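Local coordinates for 3-methyladenine dna-glycosylase (Archaeoglobus fulgidus, PDB 2JHN), which is an archaeal DNA glycosylase of the AlkA type, joining a TATA-box-binding-protein-like domain to a helix-hairpin-helix base-excision repair domain, at residues A45-A50 with E61-N66. The protein carries 1 engineered substitution. Numbering follows the deposited sequence.
Sequences AVAVMA and EGNFEN
Asn63 folds its carboxamide back onto the side of strand 44-54 that faces strand 57-62, where strand 57-62 has just ended, and takes over the place of a backbone partner for Ala47. Its CB leads to CG set between the backbone N and the carbonyl carbon (chi1 68°), and Asn63 CG sits 3.7 Å from Ala47 N, with Ala47 CB next. Asn63 OD1 accepts a hydrogen bond from Ala47 N at 2.9 Å; the donor stands above the amide plane, 42° out of it. Asn63 OD1 also lies 3.3 Å from Val46 CB. ND2, the other branch, reaches a water by a weak bond, and that water donates to Ala45 O. The backbone of Asn63 closes the grip, Asn63 N donating to Ala47 O at 3.2 Å.

Further along, the strands pair antiparallel. Met49 and Glu61 form a hydrogen-bonded pair, with Met49 N to Glu61 O at 2.8 Å and Glu61 N donating back to Met49 O, and their side chains run side by side, Met49 CG 3.8 Å from Glu61 CB. Glu61 OE2 is hydrogen-bonded to Tyr51 OH. On the face of Val46 and Val48, the Phe64 ring offers its CD2-CE2 side obliquely to Val48, Val48 CG2 meeting Phe64 CE2 at 3.8 Å; Trp2 stacks on the ring, and Trp69 and Val72 of helix 69-80 touch it.

Ala47 is thus held through both its N-H and its carbonyl by one residue, so a side-chain amide prolongs the strand pairing past the last bridge, while Phe64 turns into the apolar layer between sheet and helix.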
ATOM      1  N   ALA A  45      10.098   3.338 -18.090  1.00 29.41           N
ATOM      2  CA  ALA A  45       8.904   3.870 -17.429  1.00 27.40           C
ATOM      3  C   ALA A  45       7.803   4.163 -18.434  1.00 26.48           C
ATOM      4  O   ALA A  45       8.024   4.829 -19.447  1.00 25.90           O
ATOM      5  CB  ALA A  45       9.238   5.116 -16.646  1.00 27.24           C
ATOM      6  N   VAL A  46       6.617   3.644 -18.137  1.00 25.19           N
ATOM      7  CA  VAL A  46       5.416   3.881 -18.925  1.00 24.00           C
ATOM      8  C   VAL A  46       4.353   4.613 -18.101  1.00 23.43           C
ATOM      9  O   VAL A  46       4.337   4.532 -16.855  1.00 22.84           O
ATOM     10  CB  VAL A  46       4.839   2.565 -19.544  1.00 24.53           C
ATOM     11  CG1 VAL A  46       5.832   1.968 -20.535  1.00 23.44           C
ATOM     12  CG2 VAL A  46       4.470   1.539 -18.468  1.00 24.00           C
ATOM     13  N   ALA A  47       3.489   5.337 -18.805  1.00 21.68           N
ATOM     14  CA  ALA A  47       2.356   6.029 -18.202  1.00 21.16           C
ATOM     15  C   ALA A  47       1.178   5.050 -18.118  1.00 19.90           C
ATOM     16  O   ALA A  47       0.877   4.330 -19.085  1.00 20.05           O
ATOM     17  CB  ALA A  47       1.974   7.255 -19.037  1.00 21.28           C
ATOM     18  N   VAL A  48       0.543   4.986 -16.949  1.00 19.14           N
ATOM     19  CA  VAL A  48      -0.689   4.205 -16.775  1.00 18.33           C
ATOM     20  C   VAL A  48      -1.689   5.078 -16.025  1.00 17.56           C
ATOM     21  O   VAL A  48      -1.318   5.766 -15.078  1.00 16.14           O
ATOM     22  CB  VAL A  48      -0.471   2.877 -16.002  1.00 19.29           C
ATOM     23  CG1 VAL A  48      -1.800   2.108 -15.860  1.00 19.42           C
ATOM     24  CG2 VAL A  48       0.536   1.976 -16.727  1.00 20.47           C
ATOM     25  N   MET A  49      -2.955   5.065 -16.466  1.00 17.98           N
ATOM     26  CA  MET A  49      -4.025   5.699 -15.707  1.00 20.10           C
ATOM     27  C   MET A  49      -5.241   4.780 -15.718  1.00 17.45           C
ATOM     28  O   MET A  49      -5.390   3.936 -16.605  1.00 17.22           O
ATOM     29  CB  MET A  49      -4.374   7.087 -16.269  1.00 20.05           C
ATOM     30  CG  MET A  49      -5.164   7.038 -17.538  1.00 23.98           C
ATOM     31  SD  MET A  49      -5.246   8.642 -18.342  1.00 29.21           S
ATOM     32  CE  MET A  49      -6.413   9.478 -17.329  1.00 29.20           C
ATOM     33  N   ALA A  50      -6.096   4.934 -14.724  1.00 16.72           N
ATOM     34  CA  ALA A  50      -7.268   4.070 -14.605  1.00 15.76           C
ATOM     35  C   ALA A  50      -8.404   4.816 -13.929  1.00 15.11           C
ATOM     36  O   ALA A  50      -8.181   5.674 -13.085  1.00 14.10           O
ATOM     37  CB  ALA A  50      -6.935   2.780 -13.849  1.00 16.17           C
ATOM     38  N   GLU A  61      -5.782   3.397 -19.507  1.00 20.58           N
ATOM     39  CA  GLU A  61      -5.074   4.010 -20.629  1.00 22.77           C
ATOM     40  C   GLU A  61      -3.599   4.156 -20.273  1.00 23.43           C
ATOM     41  O   GLU A  61      -3.232   4.287 -19.091  1.00 22.89           O
ATOM     42  CB  GLU A  61      -5.669   5.380 -20.938  1.00 22.04           C
ATOM     43  CG  GLU A  61      -7.138   5.364 -21.349  1.00 23.56           C
ATOM     44  CD  GLU A  61      -7.641   6.745 -21.745  1.00 24.60           C
ATOM     45  OE1 GLU A  61      -7.016   7.385 -22.620  1.00 28.35           O
ATOM     46  OE2 GLU A  61      -8.661   7.197 -21.193  1.00 27.21           O
ATOM     47  N   GLY A  62      -2.748   4.155 -21.296  1.00 24.51           N
ATOM     48  CA  GLY A  62      -1.316   4.294 -21.067  1.00 25.01           C
ATOM     49  C   GLY A  62      -0.545   4.122 -22.358  1.00 25.83           C
ATOM     50  O   GLY A  62      -1.140   3.826 -23.398  1.00 26.10           O
ATOM     51  N   ASN A  63       0.775   4.282 -22.282  1.00 26.11           N
ATOM     52  CA  ASN A  63       1.612   4.254 -23.483  1.00 26.93           C
ATOM     53  C   ASN A  63       2.470   2.997 -23.629  1.00 27.55           C
ATOM     54  O   ASN A  63       3.413   2.975 -24.434  1.00 27.84           O
ATOM     55  CB  ASN A  63       2.450   5.529 -23.596  1.00 26.68           C
ATOM     56  CG  ASN A  63       3.515   5.629 -22.530  1.00 28.66           C
ATOM     57  OD1 ASN A  63       3.575   4.801 -21.607  1.00 27.46           O
ATOM     58  ND2 ASN A  63       4.380   6.642 -22.654  1.00 27.41           N
ATOM     59  N   PHE A  64       2.142   1.964 -22.844  1.00 27.64           N
ATOM     60  CA  PHE A  64       2.693   0.617 -23.029  1.00 28.46           C
ATOM     61  C   PHE A  64       2.135  -0.054 -24.300  1.00 29.46           C
ATOM     62  O   PHE A  64       1.151   0.405 -24.881  1.00 28.92           O
ATOM     63  CB  PHE A  64       2.454  -0.263 -21.785  1.00 27.87           C
ATOM     64  CG  PHE A  64       1.005  -0.319 -21.327  1.00 27.31           C
ATOM     65  CD1 PHE A  64       0.137  -1.293 -21.825  1.00 26.88           C
ATOM     66  CD2 PHE A  64       0.524   0.590 -20.385  1.00 26.79           C
ATOM     67  CE1 PHE A  64      -1.203  -1.344 -21.406  1.00 28.28           C
ATOM     68  CE2 PHE A  64      -0.810   0.547 -19.953  1.00 26.86           C
ATOM     69  CZ  PHE A  64      -1.669  -0.422 -20.460  1.00 26.81           C
ATOM     70  N   GLU A  65       2.780  -1.133 -24.728  1.00 31.15           N
ATOM     71  CA  GLU A  65       2.369  -1.849 -25.926  1.00 32.81           C
ATOM     72  C   GLU A  65       1.202  -2.787 -25.628  1.00 33.70           C
ATOM     73  O   GLU A  65       1.018  -3.213 -24.489  1.00 33.75           O
ATOM     74  CB  GLU A  65       3.558  -2.627 -26.509  1.00 33.26           C
ATOM     75  CG  GLU A  65       4.838  -1.798 -26.742  1.00 35.45           C
ATOM     76  CD  GLU A  65       4.616  -0.569 -27.630  1.00 39.81           C
ATOM     77  OE1 GLU A  65       3.749  -0.616 -28.539  1.00 41.88           O
ATOM     78  OE2 GLU A  65       5.312   0.450 -27.418  1.00 40.19           O
ATOM     79  N   ASN A  66       0.417  -3.105 -26.655  1.00 34.30           N
ATOM     80  CA  ASN A  66      -0.733  -4.006 -26.521  1.00 35.14           C
ATOM     81  C   ASN A  66      -0.361  -5.359 -25.954  1.00 34.93           C
ATOM     82  O   ASN A  66      -1.124  -5.956 -25.201  1.00 34.56           O
ATOM     83  CB  ASN A  66      -1.420  -4.219 -27.876  1.00 35.55           C
ATOM     84  CG  ASN A  66      -1.793  -2.931 -28.541  1.00 37.99           C
ATOM     85  OD1 ASN A  66      -2.091  -1.940 -27.870  1.00 41.15           O
ATOM     86  ND2 ASN A  66      -1.778  -2.922 -29.873  1.00 39.05           N
TER
HETATM   87  O   HOH W   1       7.217   5.822 -21.838  1.00 34.06           O